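Local structure of Ika4 (Synthetic construct, 6G6Q) at residues I18-F23 and S56-L61. The protein is a computationally designed WD40-type protein, two copies of which probably make up a symmetrical eight-bladed beta-propeller. Residues are numbered along the deposited sequence; the frame is centred on the assembly and turned at random.
Sequences ITALAF and SEVTAL
Ala20 packs its methyl against Leu61, and Thr19, one residue earlier, reaches across with its hydroxyl to the backbone carbonyl of Val58. Segments 18-23 and 58-61, on the first strands of adjacent blades, run nearly parallel, 15° between their directions and 5.5 Å apart at the axes.

The tight part is apolar. Ala20 CB sits 3.7 Å from Leu61 CG, with Val58 CG2 touching the same methyl at 4.0 Å. Leu61 CG stands anti to its own carbonyl carbon (chi1 -78°), and CD1 comes over the peptide after Ala20, 3.7 Å from Ala20 O. Further along, Ala22 CB meets Leu61 CB, so one leucine covers two alanines on the facing strand.

At the Thr19 end the packing gives way to a partly exposed, polar margin. Thr19 OG1, held between its backbone N and carbonyl carbon (chi1 49°), donates to Val58 O at a doubtfully short 2.5 Å. The methyl turns to the Glu57 carboxylate instead, Thr19 CG2 lying 3.4 Å from Glu57 OE2. A valine in place of Thr19 would probably leave Val58 O without this donor, losing the one direct hydrogen bond between 18-23 and 56-61. Near the other end, a water donates to both Leu21 O and Leu61 O, bridging two acceptors.

Each strand belongs to its own four-stranded blade: Thr19 and Ala20 form a classic bulge opposite Gly31 of strand 27-32, and Thr59 and Ala60 repeat it opposite Gly71. The same link recurs on either side, from Thr59 OG1 to Ile98 O and from Thr139 OG1 of the second subunit to Ile18 O.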
ATOM      1  N   ILE A  18      13.506  -5.907  -0.717  1.00 30.19           N
ATOM      2  CA  ILE A  18      12.109  -6.153  -0.367  1.00 27.93           C
ATOM      3  C   ILE A  18      11.231  -5.185  -1.151  1.00 27.91           C
ATOM      4  O   ILE A  18      11.356  -3.963  -1.015  1.00 26.88           O
ATOM      5  CB  ILE A  18      11.881  -5.996   1.143  1.00 29.11           C
ATOM      6  CG1 ILE A  18      12.816  -6.911   1.939  1.00 27.12           C
ATOM      7  CG2 ILE A  18      10.427  -6.271   1.494  1.00 24.77           C
ATOM      8  CD1 ILE A  18      12.729  -8.368   1.546  1.00 28.47           C
ATOM      9  N   THR A  19      10.329  -5.725  -1.967  1.00 28.56           N
ATOM     10  CA  THR A  19       9.451  -4.897  -2.780  1.00 28.21           C
ATOM     11  C   THR A  19       7.987  -4.969  -2.368  1.00 34.45           C
ATOM     12  O   THR A  19       7.194  -4.140  -2.829  1.00 38.21           O
ATOM     13  CB  THR A  19       9.571  -5.286  -4.259  1.00 36.23           C
ATOM     14  OG1 THR A  19       9.453  -6.709  -4.390  1.00 30.42           O
ATOM     15  CG2 THR A  19      10.912  -4.834  -4.824  1.00 31.37           C
ATOM     16  N   ALA A  20       7.605  -5.925  -1.524  1.00 30.20           N
ATOM     17  CA  ALA A  20       6.210  -6.072  -1.137  1.00 26.55           C
ATOM     18  C   ALA A  20       6.135  -6.821   0.182  1.00 29.93           C
ATOM     19  O   ALA A  20       6.971  -7.682   0.473  1.00 28.93           O
ATOM     20  CB  ALA A  20       5.399  -6.802  -2.213  1.00 28.70           C
ATOM     21  N   LEU A  21       5.114  -6.494   0.968  1.00 33.92           N
ATOM     22  CA  LEU A  21       4.968  -7.043   2.305  1.00 30.77           C
ATOM     23  C   LEU A  21       3.490  -7.237   2.611  1.00 32.55           C
ATOM     24  O   LEU A  21       2.657  -6.408   2.234  1.00 32.44           O
ATOM     25  CB  LEU A  21       5.611  -6.118   3.341  1.00 32.20           C
ATOM     26  CG  LEU A  21       6.290  -6.728   4.562  1.00 36.09           C
ATOM     27  CD1 LEU A  21       7.313  -7.763   4.143  1.00 22.51           C
ATOM     28  CD2 LEU A  21       6.940  -5.622   5.379  1.00 29.80           C
ATOM     29  N   ALA A  22       3.175  -8.333   3.298  1.00 31.54           N
ATOM     30  CA  ALA A  22       1.805  -8.611   3.697  1.00 33.02           C
ATOM     31  C   ALA A  22       1.826  -9.355   5.022  1.00 36.94           C
ATOM     32  O   ALA A  22       2.733 -10.149   5.291  1.00 34.17           O
ATOM     33  CB  ALA A  22       1.056  -9.415   2.629  1.00 32.14           C
ATOM     34  N   PHE A  23       0.811  -9.096   5.843  1.00 29.42           N
ATOM     35  CA  PHE A  23       0.799  -9.544   7.231  1.00 31.70           C
ATOM     36  C   PHE A  23      -0.638  -9.858   7.620  1.00 32.78           C
ATOM     37  O   PHE A  23      -1.492  -8.967   7.607  1.00 33.79           O
ATOM     38  CB  PHE A  23       1.402  -8.459   8.130  1.00 32.98           C
ATOM     39  CG  PHE A  23       1.515  -8.837   9.582  1.00 35.67           C
ATOM     40  CD1 PHE A  23       1.610 -10.161   9.977  1.00 37.79           C
ATOM     41  CD2 PHE A  23       1.549  -7.847  10.556  1.00 33.39           C
ATOM     42  CE1 PHE A  23       1.723 -10.494  11.319  1.00 34.38           C
ATOM     43  CE2 PHE A  23       1.661  -8.169  11.898  1.00 35.69           C
ATOM     44  CZ  PHE A  23       1.747  -9.495  12.280  1.00 33.80           C
ATOM     45  N   SER A  56       9.917 -12.698 -12.187  1.00 42.37           N
ATOM     46  CA  SER A  56      10.250 -11.284 -12.239  1.00 37.09           C
ATOM     47  C   SER A  56       9.963 -10.684 -10.869  1.00 37.19           C
ATOM     48  O   SER A  56       9.316 -11.307 -10.025  1.00 31.75           O
ATOM     49  CB  SER A  56       9.458 -10.578 -13.344  1.00 30.96           C
ATOM     50  OG  SER A  56       9.611  -9.177 -13.260  1.00 47.04           O
ATOM     51  N   GLU A  57      10.457  -9.461 -10.659  1.00 30.13           N
ATOM     52  CA  GLU A  57      10.259  -8.761  -9.393  1.00 36.22           C
ATOM     53  C   GLU A  57       8.786  -8.735  -9.005  1.00 37.43           C
ATOM     54  O   GLU A  57       7.930  -8.322  -9.792  1.00 37.65           O
ATOM     55  CB  GLU A  57      10.797  -7.332  -9.496  1.00 29.45           C
ATOM     56  CG  GLU A  57      10.117  -6.334  -8.552  1.00 42.26           C
ATOM     57  CD  GLU A  57      10.580  -4.901  -8.773  1.00 48.19           C
ATOM     58  OE1 GLU A  57      11.433  -4.677  -9.658  1.00 52.20           O
ATOM     59  OE2 GLU A  57      10.090  -3.998  -8.061  1.00 49.33           O
ATOM     60  N   VAL A  58       8.487  -9.193  -7.794  1.00 27.42           N
ATOM     61  CA  VAL A  58       7.112  -9.131  -7.318  1.00 41.08           C
ATOM     62  C   VAL A  58       6.861  -7.710  -6.823  1.00 30.76           C
ATOM     63  O   VAL A  58       7.655  -7.149  -6.056  1.00 37.10           O
ATOM     64  CB  VAL A  58       6.839 -10.200  -6.237  1.00 36.81           C
ATOM     65  CG1 VAL A  58       8.021 -11.164  -6.097  1.00 31.21           C
ATOM     66  CG2 VAL A  58       6.411  -9.595  -4.887  1.00 28.39           C
ATOM     67  N   THR A  59       5.792  -7.097  -7.328  1.00 25.87           N
ATOM     68  CA  THR A  59       5.527  -5.685  -7.104  1.00 25.95           C
ATOM     69  C   THR A  59       4.381  -5.428  -6.139  1.00 26.06           C
ATOM     70  O   THR A  59       4.223  -4.289  -5.684  1.00 31.41           O
ATOM     71  CB  THR A  59       5.229  -4.986  -8.443  1.00 33.51           C
ATOM     72  OG1 THR A  59       4.199  -5.700  -9.140  1.00 33.11           O
ATOM     73  CG2 THR A  59       6.481  -4.947  -9.318  1.00 22.14           C
ATOM     74  N   ALA A  60       3.588  -6.444  -5.805  1.00 27.16           N
ATOM     75  CA  ALA A  60       2.422  -6.229  -4.965  1.00 31.51           C
ATOM     76  C   ALA A  60       2.037  -7.533  -4.285  1.00 30.07           C
ATOM     77  O   ALA A  60       2.160  -8.611  -4.875  1.00 27.67           O
ATOM     78  CB  ALA A  60       1.249  -5.679  -5.785  1.00 27.51           C
ATOM     79  N   LEU A  61       1.573  -7.420  -3.043  1.00 31.70           N
ATOM     80  CA  LEU A  61       1.113  -8.557  -2.262  1.00 28.84           C
ATOM     81  C   LEU A  61      -0.184  -8.194  -1.557  1.00 26.73           C
ATOM     82  O   LEU A  61      -0.339  -7.074  -1.065  1.00 31.92           O
ATOM     83  CB  LEU A  61       2.155  -8.985  -1.221  1.00 31.82           C
ATOM     84  CG  LEU A  61       3.364  -9.807  -1.671  1.00 28.75           C
ATOM     85  CD1 LEU A  61       4.316 -10.025  -0.504  1.00 24.64           C
ATOM     86  CD2 LEU A  61       2.932 -11.134  -2.254  1.00 21.79           C
TER
HETATM   87  O   HOH W   1       0.125  -5.830   1.291  1.00 38.44           O